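Local coordinates for acyl-coenzyme A oxidase 3 (Yarrowia lipolytica, PDB 5YS9), which uses FAD to oxidise acyl-CoA to trans-2-enoyl-CoA, passing electrons to oxygen to give hydrogen peroxide, in peroxisomal fatty acid beta-oxidation, at residues G29-V34 with A324-C329; K279-S284 with V289-L294. All coordinates share one frame; numbering follows the deposited sequence.

Interaction 1 (G29-V34 with A324-C329); sequences GERAKV and ALRYAC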
ATOM      1  N   GLY A  29      -5.848  -8.596 -31.158  1.00 35.43           N
ATOM      2  CA  GLY A  29      -4.895  -7.850 -31.964  1.00 33.42           C
ATOM      3  C   GLY A  29      -3.489  -7.855 -31.401  1.00 36.03           C
ATOM      4  O   GLY A  29      -2.519  -7.838 -32.152  1.00 41.85           O
ATOM      5  N   GLU A  30      -3.384  -7.765 -30.085  1.00 39.42           N
ATOM      6  CA  GLU A  30      -2.121  -7.854 -29.370  1.00 38.83           C
ATOM      7  C   GLU A  30      -1.474  -9.217 -29.447  1.00 37.51           C
ATOM      8  O   GLU A  30      -0.280  -9.332 -29.568  1.00 36.10           O
ATOM      9  CB  GLU A  30      -2.298  -7.445 -27.920  1.00 40.89           C
ATOM     10  CG  GLU A  30      -2.851  -6.054 -27.762  1.00 41.01           C
ATOM     11  CD  GLU A  30      -1.824  -4.988 -28.020  1.00 39.35           C
ATOM     12  OE1 GLU A  30      -0.737  -5.306 -28.510  1.00 38.34           O
ATOM     13  OE2 GLU A  30      -2.112  -3.832 -27.726  1.00 41.63           O
ATOM     14  N   ARG A  31      -2.293 -10.246 -29.362  1.00 37.48           N
ATOM     15  CA  ARG A  31      -1.830 -11.615 -29.438  1.00 38.85           C
ATOM     16  C   ARG A  31      -1.206 -11.869 -30.799  1.00 41.94           C
ATOM     17  O   ARG A  31      -0.238 -12.599 -30.933  1.00 44.30           O
ATOM     18  CB  ARG A  31      -2.960 -12.588 -29.129  1.00 36.98           C
ATOM     19  CG  ARG A  31      -2.812 -13.253 -27.780  1.00 42.40           C
ATOM     20  CD  ARG A  31      -4.113 -13.794 -27.230  1.00 40.54           C
ATOM     21  NE  ARG A  31      -4.073 -13.850 -25.780  1.00 47.48           N
ATOM     22  CZ  ARG A  31      -5.058 -13.493 -24.974  1.00 41.32           C
ATOM     23  NH1 ARG A  31      -4.892 -13.578 -23.675  1.00 37.05           N
ATOM     24  NH2 ARG A  31      -6.198 -13.061 -25.464  1.00 43.61           N
ATOM     25  N   ALA A  32      -1.778 -11.235 -31.805  1.00 41.14           N
ATOM     26  CA  ALA A  32      -1.345 -11.350 -33.180  1.00 45.56           C
ATOM     27  C   ALA A  32       0.085 -10.861 -33.426  1.00 45.03           C
ATOM     28  O   ALA A  32       0.700 -11.246 -34.396  1.00 45.17           O
ATOM     29  CB  ALA A  32      -2.319 -10.623 -34.088  1.00 42.97           C
ATOM     30  N   LYS A  33       0.585  -9.975 -32.581  1.00 43.86           N
ATOM     31  CA  LYS A  33       1.970  -9.427 -32.726  1.00 43.47           C
ATOM     32  C   LYS A  33       3.087 -10.343 -32.206  1.00 42.49           C
ATOM     33  O   LYS A  33       4.242 -10.200 -32.557  1.00 43.51           O
ATOM     34  CB  LYS A  33       2.088  -8.093 -31.974  1.00 41.67           C
ATOM     35  CG  LYS A  33       1.049  -7.089 -32.419  1.00 43.15           C
ATOM     36  CD  LYS A  33       1.025  -5.888 -31.516  1.00 46.85           C
ATOM     37  CE  LYS A  33       0.137  -4.808 -32.094  1.00 46.64           C
ATOM     38  NZ  LYS A  33       0.138  -3.693 -31.118  1.00 54.30           N
ATOM     39  N   VAL A  34       2.731 -11.267 -31.335  1.00 45.37           N
ATOM     40  CA  VAL A  34       3.698 -12.025 -30.564  1.00 42.29           C
ATOM     41  C   VAL A  34       4.658 -12.778 -31.489  1.00 44.09           C
ATOM     42  O   VAL A  34       4.216 -13.474 -32.373  1.00 41.44           O
ATOM     43  CB  VAL A  34       2.926 -12.950 -29.602  1.00 39.93           C
ATOM     44  CG1 VAL A  34       3.758 -14.125 -29.110  1.00 40.89           C
ATOM     45  CG2 VAL A  34       2.410 -12.115 -28.439  1.00 39.88           C
ATOM     46  N   ALA A 324      -3.481  -5.914 -14.871  1.00 26.75           N
ATOM     47  CA  ALA A 324      -3.301  -4.485 -15.282  1.00 28.38           C
ATOM     48  C   ALA A 324      -2.967  -4.328 -16.735  1.00 28.90           C
ATOM     49  O   ALA A 324      -3.481  -3.404 -17.357  1.00 33.21           O
ATOM     50  CB  ALA A 324      -2.248  -3.782 -14.458  1.00 28.06           C
ATOM     51  N   LEU A 325      -2.119  -5.220 -17.264  1.00 30.75           N
ATOM     52  CA  LEU A 325      -1.667  -5.147 -18.668  1.00 32.60           C
ATOM     53  C   LEU A 325      -2.752  -5.484 -19.690  1.00 32.44           C
ATOM     54  O   LEU A 325      -2.857  -4.828 -20.729  1.00 32.74           O
ATOM     55  CB  LEU A 325      -0.427  -6.020 -18.892  1.00 31.36           C
ATOM     56  CG  LEU A 325       0.851  -5.360 -18.351  1.00 32.18           C
ATOM     57  CD1 LEU A 325       2.077  -6.260 -18.383  1.00 32.04           C
ATOM     58  CD2 LEU A 325       1.152  -4.054 -19.082  1.00 32.56           C
ATOM     59  N   ARG A 326      -3.540  -6.509 -19.402  1.00 33.34           N
ATOM     60  CA  ARG A 326      -4.672  -6.855 -20.261  1.00 33.54           C
ATOM     61  C   ARG A 326      -5.704  -5.755 -20.269  1.00 34.31           C
ATOM     62  O   ARG A 326      -6.158  -5.351 -21.352  1.00 34.07           O
ATOM     63  CB  ARG A 326      -5.329  -8.170 -19.836  1.00 33.37           C
ATOM     64  CG  ARG A 326      -4.529  -9.374 -20.260  1.00 30.54           C
ATOM     65  CD  ARG A 326      -5.136 -10.631 -19.694  1.00 28.77           C
ATOM     66  NE  ARG A 326      -4.222 -11.726 -19.961  1.00 31.50           N
ATOM     67  CZ  ARG A 326      -4.397 -13.010 -19.633  1.00 29.61           C
ATOM     68  NH1 ARG A 326      -5.462 -13.406 -18.953  1.00 28.34           N
ATOM     69  NH2 ARG A 326      -3.443 -13.891 -19.964  1.00 29.23           N
ATOM     70  N   TYR A 327      -6.068  -5.259 -19.079  1.00 32.84           N
ATOM     71  CA  TYR A 327      -6.867  -4.030 -18.995  1.00 30.71           C
ATOM     72  C   TYR A 327      -6.267  -2.927 -19.836  1.00 31.39           C
ATOM     73  O   TYR A 327      -6.932  -2.335 -20.669  1.00 34.87           O
ATOM     74  CB  TYR A 327      -6.980  -3.507 -17.567  1.00 30.87           C
ATOM     75  CG  TYR A 327      -7.947  -2.359 -17.413  1.00 28.09           C
ATOM     76  CD1 TYR A 327      -9.291  -2.523 -17.694  1.00 28.33           C
ATOM     77  CD2 TYR A 327      -7.531  -1.142 -16.973  1.00 30.44           C
ATOM     78  CE1 TYR A 327     -10.181  -1.482 -17.593  1.00 29.73           C
ATOM     79  CE2 TYR A 327      -8.413  -0.090 -16.866  1.00 33.14           C
ATOM     80  CZ  TYR A 327      -9.752  -0.268 -17.170  1.00 32.66           C
ATOM     81  OH  TYR A 327     -10.658   0.770 -17.017  1.00 35.92           O
ATOM     82  N   ALA A 328      -4.990  -2.662 -19.650  1.00 32.00           N
ATOM     83  CA  ALA A 328      -4.351  -1.600 -20.412  1.00 31.05           C
ATOM     84  C   ALA A 328      -4.474  -1.735 -21.954  1.00 30.84           C
ATOM     85  O   ALA A 328      -4.495  -0.714 -22.659  1.00 30.37           O
ATOM     86  CB  ALA A 328      -2.899  -1.521 -19.997  1.00 31.60           C
ATOM     87  N   CYS A 329      -4.516  -2.970 -22.464  1.00 30.76           N
ATOM     88  CA  CYS A 329      -4.512  -3.207 -23.917  1.00 35.43           C
ATOM     89  C   CYS A 329      -5.847  -2.892 -24.554  1.00 39.68           C
ATOM     90  O   CYS A 329      -5.920  -2.649 -25.774  1.00 40.80           O
ATOM     91  CB  CYS A 329      -4.092  -4.639 -24.254  1.00 38.13           C
ATOM     92  SG  CYS A 329      -2.337  -4.986 -23.831  1.00 36.13           S
TER
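Glu-30 lays the bend of its side chain against Cys-329, CG coming within 4.0 Å of the cysteine CB. This is side-chain packing within the acyl-CoA oxidase fold, between helix 23-31 and the C-terminal part of the long helix 300-330, which belongs to the C-alpha1 domain. No hydrogen bond crosses directly. The bend at chi2 (-76°) lays the carboxylate alongside the cysteine, with Glu-30 OE2 4.1 Å from Cys-329 SG. That carboxylate is held by two cations: Lys-33 NZ, 3.2 Å from Glu-30 OE1 and above the carboxylate plane, and Arg-627, which forms a salt bridge through OE2. Arg-31 and Arg-326 reach across with extended chains, their guanidinium planes 70° apart. Both converge on the carboxylate of Asp-635, Arg-31 NE bridging to OD2 and Arg-326 NH2 to OD1, and Tyr-651 adds a cation-pi contact to Arg-31; the shared anion probably balances both charges. The Cys-329 side chain is about 12 Å from a bound FAD. Arg-31 NH1 sits over one face of the Arg-326 guanidinium, toward its rim, while Arg-326 NH2 meets the edge of the Arg-31 group at 4.0 Å from that NH1.

Interaction 2 (K279-S284 with V289-L294); sequences KYAKVS and VSQPPL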
ATOM      1  N   LYS A 279      17.344 -32.858  19.546  1.00 53.61           N
ATOM      2  CA  LYS A 279      18.366 -33.110  18.509  1.00 55.71           C
ATOM      3  C   LYS A 279      19.667 -32.316  18.744  1.00 56.53           C
ATOM      4  O   LYS A 279      20.754 -32.866  18.631  1.00 61.79           O
ATOM      5  CB  LYS A 279      17.801 -32.808  17.104  1.00 54.45           C
ATOM      6  CG  LYS A 279      18.769 -33.032  15.941  1.00 55.84           C
ATOM      7  CD  LYS A 279      18.068 -33.310  14.615  1.00 57.64           C
ATOM      8  CE  LYS A 279      19.025 -33.099  13.446  1.00 65.68           C
ATOM      9  NZ  LYS A 279      18.846 -34.089  12.339  1.00 74.50           N
ATOM     10  N   TYR A 280      19.529 -31.031  19.072  1.00 56.75           N
ATOM     11  CA  TYR A 280      20.658 -30.128  19.240  1.00 55.06           C
ATOM     12  C   TYR A 280      21.022 -29.897  20.689  1.00 56.68           C
ATOM     13  O   TYR A 280      22.185 -30.037  21.049  1.00 65.35           O
ATOM     14  CB  TYR A 280      20.401 -28.808  18.532  1.00 51.25           C
ATOM     15  CG  TYR A 280      20.274 -29.000  17.052  1.00 59.37           C
ATOM     16  CD1 TYR A 280      21.332 -29.533  16.317  1.00 63.04           C
ATOM     17  CD2 TYR A 280      19.082 -28.687  16.366  1.00 69.01           C
ATOM     18  CE1 TYR A 280      21.230 -29.741  14.956  1.00 66.77           C
ATOM     19  CE2 TYR A 280      18.975 -28.873  14.984  1.00 66.80           C
ATOM     20  CZ  TYR A 280      20.059 -29.401  14.293  1.00 65.79           C
ATOM     21  OH  TYR A 280      20.011 -29.626  12.950  1.00 63.51           O
ATOM     22  N   ALA A 281      20.052 -29.539  21.517  1.00 51.00           N
ATOM     23  CA  ALA A 281      20.291 -29.338  22.933  1.00 44.01           C
ATOM     24  C   ALA A 281      19.617 -30.454  23.707  1.00 45.63           C
ATOM     25  O   ALA A 281      18.440 -30.740  23.457  1.00 42.73           O
ATOM     26  CB  ALA A 281      19.748 -27.988  23.358  1.00 47.31           C
ATOM     27  N   LYS A 282      20.347 -31.060  24.661  1.00 46.10           N
ATOM     28  CA  LYS A 282      19.845 -32.203  25.449  1.00 45.77           C
ATOM     29  C   LYS A 282      19.957 -31.918  26.944  1.00 43.58           C
ATOM     30  O   LYS A 282      20.888 -31.256  27.365  1.00 41.45           O
ATOM     31  CB  LYS A 282      20.608 -33.501  25.125  1.00 49.99           C
ATOM     32  CG  LYS A 282      21.047 -33.644  23.671  1.00 51.86           C
ATOM     33  CD  LYS A 282      21.941 -34.851  23.493  1.00 60.83           C
ATOM     34  CE  LYS A 282      22.225 -35.127  22.018  1.00 66.12           C
ATOM     35  NZ  LYS A 282      20.967 -35.398  21.258  1.00 64.43           N
ATOM     36  N   VAL A 283      19.000 -32.455  27.707  1.00 39.30           N
ATOM     37  CA  VAL A 283      18.887 -32.321  29.147  1.00 41.32           C
ATOM     38  C   VAL A 283      18.637 -33.747  29.670  1.00 45.57           C
ATOM     39  O   VAL A 283      17.714 -34.417  29.223  1.00 37.88           O
ATOM     40  CB  VAL A 283      17.719 -31.383  29.585  1.00 42.01           C
ATOM     41  CG1 VAL A 283      17.593 -31.302  31.102  1.00 42.24           C
ATOM     42  CG2 VAL A 283      17.911 -29.984  29.033  1.00 44.76           C
ATOM     43  N   SER A 284      19.491 -34.214  30.580  1.00 51.40           N
ATOM     44  CA  SER A 284      19.403 -35.572  31.099  1.00 52.54           C
ATOM     45  C   SER A 284      18.417 -35.551  32.248  1.00 53.91           C
ATOM     46  O   SER A 284      17.998 -34.469  32.697  1.00 53.40           O
ATOM     47  CB  SER A 284      20.763 -36.051  31.613  1.00 56.52           C
ATOM     48  OG  SER A 284      21.163 -35.323  32.770  1.00 55.80           O
ATOM     49  N   VAL A 289      22.939 -30.395  31.103  1.00 53.66           N
ATOM     50  CA  VAL A 289      22.645 -29.793  29.807  1.00 51.82           C
ATOM     51  C   VAL A 289      23.886 -29.894  28.916  1.00 52.55           C
ATOM     52  O   VAL A 289      24.976 -29.540  29.369  1.00 47.62           O
ATOM     53  CB  VAL A 289      22.279 -28.298  29.979  1.00 54.09           C
ATOM     54  CG1 VAL A 289      21.986 -27.617  28.643  1.00 52.46           C
ATOM     55  CG2 VAL A 289      21.120 -28.128  30.960  1.00 56.31           C
ATOM     56  N   SER A 290      23.688 -30.366  27.673  1.00 51.76           N
ATOM     57  CA  SER A 290      24.712 -30.501  26.635  1.00 53.92           C
ATOM     58  C   SER A 290      24.197 -29.920  25.318  1.00 55.53           C
ATOM     59  O   SER A 290      23.015 -29.989  25.034  1.00 65.97           O
ATOM     60  CB  SER A 290      25.064 -31.974  26.418  1.00 54.86           C
ATOM     61  OG  SER A 290      24.017 -32.823  26.869  1.00 65.17           O
ATOM     62  N   GLN A 291      25.098 -29.352  24.527  1.00 60.04           N
ATOM     63  CA  GLN A 291      24.802 -28.756  23.217  1.00 57.51           C
ATOM     64  C   GLN A 291      25.928 -29.136  22.230  1.00 57.83           C
ATOM     65  O   GLN A 291      26.797 -28.305  21.974  1.00 54.31           O
ATOM     66  CB  GLN A 291      24.626 -27.224  23.339  1.00 54.32           C
ATOM     67  CG  GLN A 291      23.417 -26.879  24.238  1.00 64.81           C
ATOM     68  CD  GLN A 291      23.000 -25.400  24.336  1.00 61.65           C
ATOM     69  OE1 GLN A 291      22.834 -24.865  25.457  1.00 57.90           O
ATOM     70  NE2 GLN A 291      22.765 -24.763  23.183  1.00 49.98           N
ATOM     71  N   PRO A 292      25.914 -30.397  21.683  1.00 60.39           N
ATOM     72  CA  PRO A 292      27.032 -30.925  20.842  1.00 65.73           C
ATOM     73  C   PRO A 292      27.371 -30.056  19.620  1.00 72.23           C
ATOM     74  O   PRO A 292      26.584 -29.190  19.259  1.00 72.30           O
ATOM     75  CB  PRO A 292      26.540 -32.332  20.400  1.00 62.00           C
ATOM     76  CG  PRO A 292      25.444 -32.713  21.345  1.00 62.08           C
ATOM     77  CD  PRO A 292      24.863 -31.424  21.897  1.00 61.80           C
ATOM     78  N   PRO A 293      28.515 -30.303  19.003  1.00 83.37           N
ATOM     79  CA  PRO A 293      28.916 -29.568  17.802  1.00 86.78           C
ATOM     80  C   PRO A 293      27.977 -29.792  16.615  1.00 92.03           C
ATOM     81  O   PRO A 293      27.625 -28.821  15.953  1.00 85.43           O
ATOM     82  CB  PRO A 293      30.307 -30.127  17.501  1.00 81.32           C
ATOM     83  CG  PRO A 293      30.359 -31.425  18.208  1.00 83.17           C
ATOM     84  CD  PRO A 293      29.555 -31.235  19.446  1.00 81.07           C
ATOM     85  N   LEU A 294      27.559 -31.030  16.364  1.00 98.36           N
ATOM     86  CA  LEU A 294      26.497 -31.284  15.390  1.00110.27           C
ATOM     87  C   LEU A 294      26.669 -30.613  14.023  1.00113.83           C
ATOM     88  O   LEU A 294      25.901 -29.736  13.656  1.00108.20           O
ATOM     89  CB  LEU A 294      25.122 -30.997  15.985  1.00111.55           C
ATOM     90  CG  LEU A 294      24.540 -32.196  16.729  1.00109.24           C
ATOM     91  CD1 LEU A 294      23.682 -31.736  17.892  1.00107.11           C
ATOM     92  CD2 LEU A 294      23.743 -33.073  15.780  1.00105.45           C
TER
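The Tyr-280 ring has the aliphatic part of Lys-279 on one face, with Lys-279 CG 4.1 Å above its centre, while Leu-294 CD1 approaches obliquely to 3.6 Å from Tyr-280 CD1, an approach less certain because Leu-294 is poorly ordered. The ring flanks the open end of a small antiparallel beta hairpin, strands 282-283 and 289-290, on the protein surface. Lys-282 and Ser-290 form its hydrogen-bonded pair: Lys-282 N donates to Ser-290 O at 2.9 Å, almost straight at 174°, and Ser-290 N returns a bond to Lys-282 O at 3.0 Å. Their side chains share one face of the hairpin. On the other, Val-283 and Val-289 form the non-hydrogen-bonded pair and lie side by side; in each, CG2 is anti to the carbonyl carbon, which brings the two CG2 atoms to 4.2 Å. This apolar face packs on strand 210-219 through Leu-217 and Val-219. Beyond the paired strands, Ala-281 CB rests 3.9 Å from Gln-291 CG. Lys-282 bends at chi4 (-60°) and its NZ hydrogen-bonds to Met-278 O, while its side chain crosses Pro-292 at about a right angle, Lys-282 CE 4.1 Å from Pro-292 CG.

How the interactions relate
From the N terminus, the chain runs through helix 23-31, which with the turn after it supplies the first half of interaction 1, and continues through further helices and the mixed beta sheet before reaching interaction 2. There 279-284 and 289-294 close a short hairpin with four residues between them. Helix 300-330 follows, and its last turns at 324-329 complete interaction 1 after a loop of 289 residues that contains the whole of interaction 2. The contacts therefore nest without crossing. They lie on opposite sides of the chain's centre, about 60 Å apart between centres: interaction 1 joins two helices, whereas interaction 2 sets a hairpin beside the beta sheet.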